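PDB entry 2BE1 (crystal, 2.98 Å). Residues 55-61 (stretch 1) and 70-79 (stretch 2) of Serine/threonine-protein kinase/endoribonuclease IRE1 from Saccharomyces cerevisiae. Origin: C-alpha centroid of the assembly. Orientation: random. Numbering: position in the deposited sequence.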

# COMPACT_ATOMS: atom_id res chain seq x y z
N THR A 55 2.35 26.39 -18.33
CA THR A 55 3.13 25.32 -19.03
C THR A 55 2.24 24.50 -19.95
O THR A 55 1.15 24.09 -19.52
N TYR A 56 2.66 24.23 -21.19
CA TYR A 56 1.70 23.56 -22.13
C TYR A 56 1.66 22.03 -22.00
O TYR A 56 1.73 21.30 -23.01
N GLU A 57 1.54 21.58 -20.75
CA GLU A 57 1.66 20.19 -20.37
C GLU A 57 0.55 19.80 -19.47
O GLU A 57 0.10 20.62 -18.67
N THR A 58 0.24 18.52 -19.51
CA THR A 58 -0.77 18.00 -18.67
C THR A 58 -0.50 16.54 -18.31
O THR A 58 0.08 15.78 -19.10
N LEU A 59 -0.88 16.16 -17.09
CA LEU A 59 -0.69 14.79 -16.63
C LEU A 59 -1.88 13.96 -16.97
O LEU A 59 -3.01 14.44 -16.78
N ILE A 60 -1.65 12.75 -17.46
CA ILE A 60 -2.73 11.92 -17.96
C ILE A 60 -2.49 10.51 -17.56
O ILE A 60 -1.43 9.97 -17.86
N ILE A 61 -3.48 9.87 -16.91
CA ILE A 61 -3.37 8.40 -16.63
C ILE A 61 -4.41 7.51 -17.29
O ILE A 61 -5.57 7.93 -17.57
N TYR A 70 0.70 8.55 -18.72
CA TYR A 70 1.03 9.27 -19.95
C TYR A 70 1.16 10.77 -19.75
O TYR A 70 0.82 11.34 -18.71
N TYR A 71 1.58 11.46 -20.77
CA TYR A 71 1.89 12.84 -20.53
C TYR A 71 1.99 13.65 -21.83
O TYR A 71 2.59 13.22 -22.83
N PHE A 72 1.40 14.84 -21.83
CA PHE A 72 1.30 15.60 -23.07
C PHE A 72 1.79 16.97 -22.85
O PHE A 72 1.32 17.68 -21.98
N ASN A 73 2.73 17.31 -23.72
CA ASN A 73 3.27 18.63 -23.84
C ASN A 73 3.14 19.10 -25.28
O ASN A 73 3.50 18.37 -26.21
N ALA A 74 2.68 20.34 -25.44
CA ALA A 74 2.38 20.94 -26.76
C ALA A 74 3.58 20.99 -27.66
O ALA A 74 3.42 20.99 -28.86
N HIS A 75 4.76 21.02 -27.06
CA HIS A 75 6.03 20.84 -27.74
C HIS A 75 6.33 19.42 -28.24
O HIS A 75 6.88 19.26 -29.33
N GLN A 76 6.05 18.37 -27.47
CA GLN A 76 6.28 17.05 -28.10
C GLN A 76 5.13 16.09 -28.03
O GLN A 76 5.32 14.90 -27.80
N GLY A 77 3.94 16.60 -28.25
CA GLY A 77 2.76 15.77 -28.17
C GLY A 77 2.72 14.87 -26.96
O GLY A 77 3.25 15.20 -25.90
N LEU A 78 2.08 13.73 -27.16
CA LEU A 78 1.74 12.79 -26.12
C LEU A 78 2.85 11.79 -25.97
O LEU A 78 3.31 11.20 -26.96
N GLN A 79 3.25 11.57 -24.72
CA GLN A 79 4.21 10.52 -24.42
C GLN A 79 3.78 9.50 -23.38
O GLN A 79 2.95 9.77 -22.52

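Two neighbouring antiparallel strands illustrate a general rule of sheet packing: the backbone fixes which face a side chain occupies, and the chi angles then decide whom it meets. In this segment of yeast IRE1, strand 57-61 runs against strand 70-73 with 166° between their directions. The register is set by paired backbone hydrogen bonds, Thr58 N to Phe72 O (2.8 Å) with Phe72 N to Thr58 O (3.2 Å), and Ile60 N to Tyr70 O (3.1 Å) with Tyr70 N to Ile60 O (2.7 Å). Because each strand is extended, its side chains alternate, Glu57, Leu59, Tyr71 and Asn73 on one face, Thr58, Ile60, Tyr70 and Phe72 on the other.

The second face is apolar in its contacts between the strands. Ile60 adopts m for chi1 and t for chi2, an extended arrangement that carries Ile60 CD1 to 3.9 Å from Phe72 CB and 4.3 Å from Leu78 CD1, so this methyl meets the diagonal neighbour Phe72 and the end of Leu78, which comes in from the next strand. Its direct partner, Tyr70, meets it near the backbone, Ile60 CB lying 4.1 Å from Tyr70 CB; the m rotamer of Tyr70 then leads its ring away from the first stretch. Thr58, t at chi1, brings Thr58 CG2 to 4.1 Å from Phe72 CB; Phe72 is also t. Thr58 OG1 is hydrogen-bonded elsewhere in the structure.

The other face is more polar, and here the rotamers favour a diagonal meeting. Tyr71 is t at chi1 (156°), which swings its ring along the sheet so that its end comes near the end of Glu57, whose m, t conformation extends the carboxylate to meet it. Glu57 OE2 comes within 2.9 Å of Tyr71 OH, and OE1 lies at the edge of the ring, near its plane. The aliphatic part of Glu57 is also used: Glu57 CG packs 3.8 Å from Asn73 CB, across the closest pairing of the register. Leu59, t and p, bends its end nearer the partner strand, bringing Leu59 CD1 to 3.7 Å from Tyr70 O.

Beyond the ladder, the contact continues into the turn. Ala74 N donates to Tyr56 O at 2.8 Å, and beside this bond Tyr56 CB and Ala74 CB approach to 3.4 Å; the CA-to-CB bond of Ala74 points toward the first stretch. Tyr56, m at chi1, places its ring edge near His75, Tyr56 CD2 lying 4.3 Å from His75 NE2, and the tyrosine hydroxyl is hydrogen-bonded elsewhere. His75, also m, starts sideways, yet its end comes nearer to this tyrosine.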

# COMPACT_ATOMS: atom_id res chain seq x y z
CB THR A 55 3.81 24.30 -18.07
OG1 THR A 55 3.96 23.07 -18.79
CG2 THR A 55 3.00 24.03 -16.75
CB TYR A 56 1.95 23.97 -23.58
CG TYR A 56 1.99 25.46 -23.72
CD1 TYR A 56 0.99 26.25 -23.17
CD2 TYR A 56 3.06 26.09 -24.40
CE1 TYR A 56 1.02 27.66 -23.31
CE2 TYR A 56 3.10 27.49 -24.56
CZ TYR A 56 2.08 28.27 -24.01
OH TYR A 56 2.09 29.66 -24.15
CB GLU A 57 2.84 19.98 -19.48
CG GLU A 57 4.13 20.24 -20.04
CD GLU A 57 5.07 20.08 -18.94
OE1 GLU A 57 4.55 19.65 -17.88
OE2 GLU A 57 6.27 20.37 -19.10
CB THR A 58 -2.08 18.24 -19.36
OG1 THR A 58 -3.15 18.25 -18.42
CG2 THR A 58 -2.29 17.22 -20.39
CB LEU A 59 -0.50 14.73 -15.13
CG LEU A 59 0.10 13.42 -14.62
CD1 LEU A 59 1.27 12.97 -15.46
CD2 LEU A 59 0.51 13.52 -13.20
CB ILE A 60 -2.75 11.93 -19.49
CG1 ILE A 60 -2.99 13.36 -19.98
CG2 ILE A 60 -3.84 11.01 -20.04
CD1 ILE A 60 -2.58 13.61 -21.32
CB ILE A 61 -3.39 8.10 -15.18
CG1 ILE A 61 -4.79 8.36 -14.67
CG2 ILE A 61 -2.37 9.01 -14.43
CD1 ILE A 61 -4.73 8.92 -13.30
CB TYR A 70 -0.08 9.12 -20.92
CG TYR A 70 -0.16 7.77 -21.48
CD1 TYR A 70 0.40 7.50 -22.69
CD2 TYR A 70 -0.84 6.78 -20.85
CE1 TYR A 70 0.30 6.25 -23.27
CE2 TYR A 70 -0.97 5.51 -21.42
CZ TYR A 70 -0.38 5.25 -22.64
OH TYR A 70 -0.45 3.98 -23.22
CB TYR A 71 3.19 12.83 -19.84
CG TYR A 71 3.99 14.07 -19.96
CD1 TYR A 71 3.58 15.22 -19.25
CD2 TYR A 71 5.20 14.08 -20.71
CE1 TYR A 71 4.34 16.42 -19.28
CE2 TYR A 71 5.97 15.25 -20.78
CZ TYR A 71 5.54 16.45 -20.05
OH TYR A 71 6.26 17.67 -20.08
CB PHE A 72 -0.13 15.67 -23.57
CG PHE A 72 -0.33 16.56 -24.77
CD1 PHE A 72 -0.45 17.92 -24.61
CD2 PHE A 72 -0.48 16.00 -26.04
CE1 PHE A 72 -0.63 18.71 -25.69
CE2 PHE A 72 -0.67 16.77 -27.15
CZ PHE A 72 -0.74 18.13 -26.99
CB ASN A 73 4.73 18.66 -23.40
CG ASN A 73 5.48 19.84 -23.99
OD1 ASN A 73 4.97 20.57 -24.82
ND2 ASN A 73 6.68 20.05 -23.53
CB ALA A 74 1.79 22.34 -26.60
CB HIS A 75 7.18 21.29 -26.83
CG HIS A 75 7.07 22.73 -26.35
ND1 HIS A 75 6.93 23.82 -27.21
CD2 HIS A 75 7.12 23.26 -25.08
CE1 HIS A 75 6.88 24.94 -26.50
NE2 HIS A 75 7.00 24.63 -25.21
CB GLN A 76 7.52 16.31 -27.59
CG GLN A 76 8.49 17.07 -26.71
CD GLN A 76 8.19 16.83 -25.24
OE1 GLN A 76 9.05 16.35 -24.46
NE2 GLN A 76 6.95 17.17 -24.84
CB LEU A 78 0.49 12.04 -26.52
CG LEU A 78 0.04 10.92 -25.62
CD1 LEU A 78 -0.43 11.56 -24.40
CD2 LEU A 78 -1.07 10.24 -26.17
CB GLN A 79 5.51 11.16 -24.05
CG GLN A 79 6.22 11.62 -25.28
CD GLN A 79 7.09 12.84 -25.02
OE1 GLN A 79 7.56 13.46 -25.99
NE2 GLN A 79 7.31 13.21 -23.71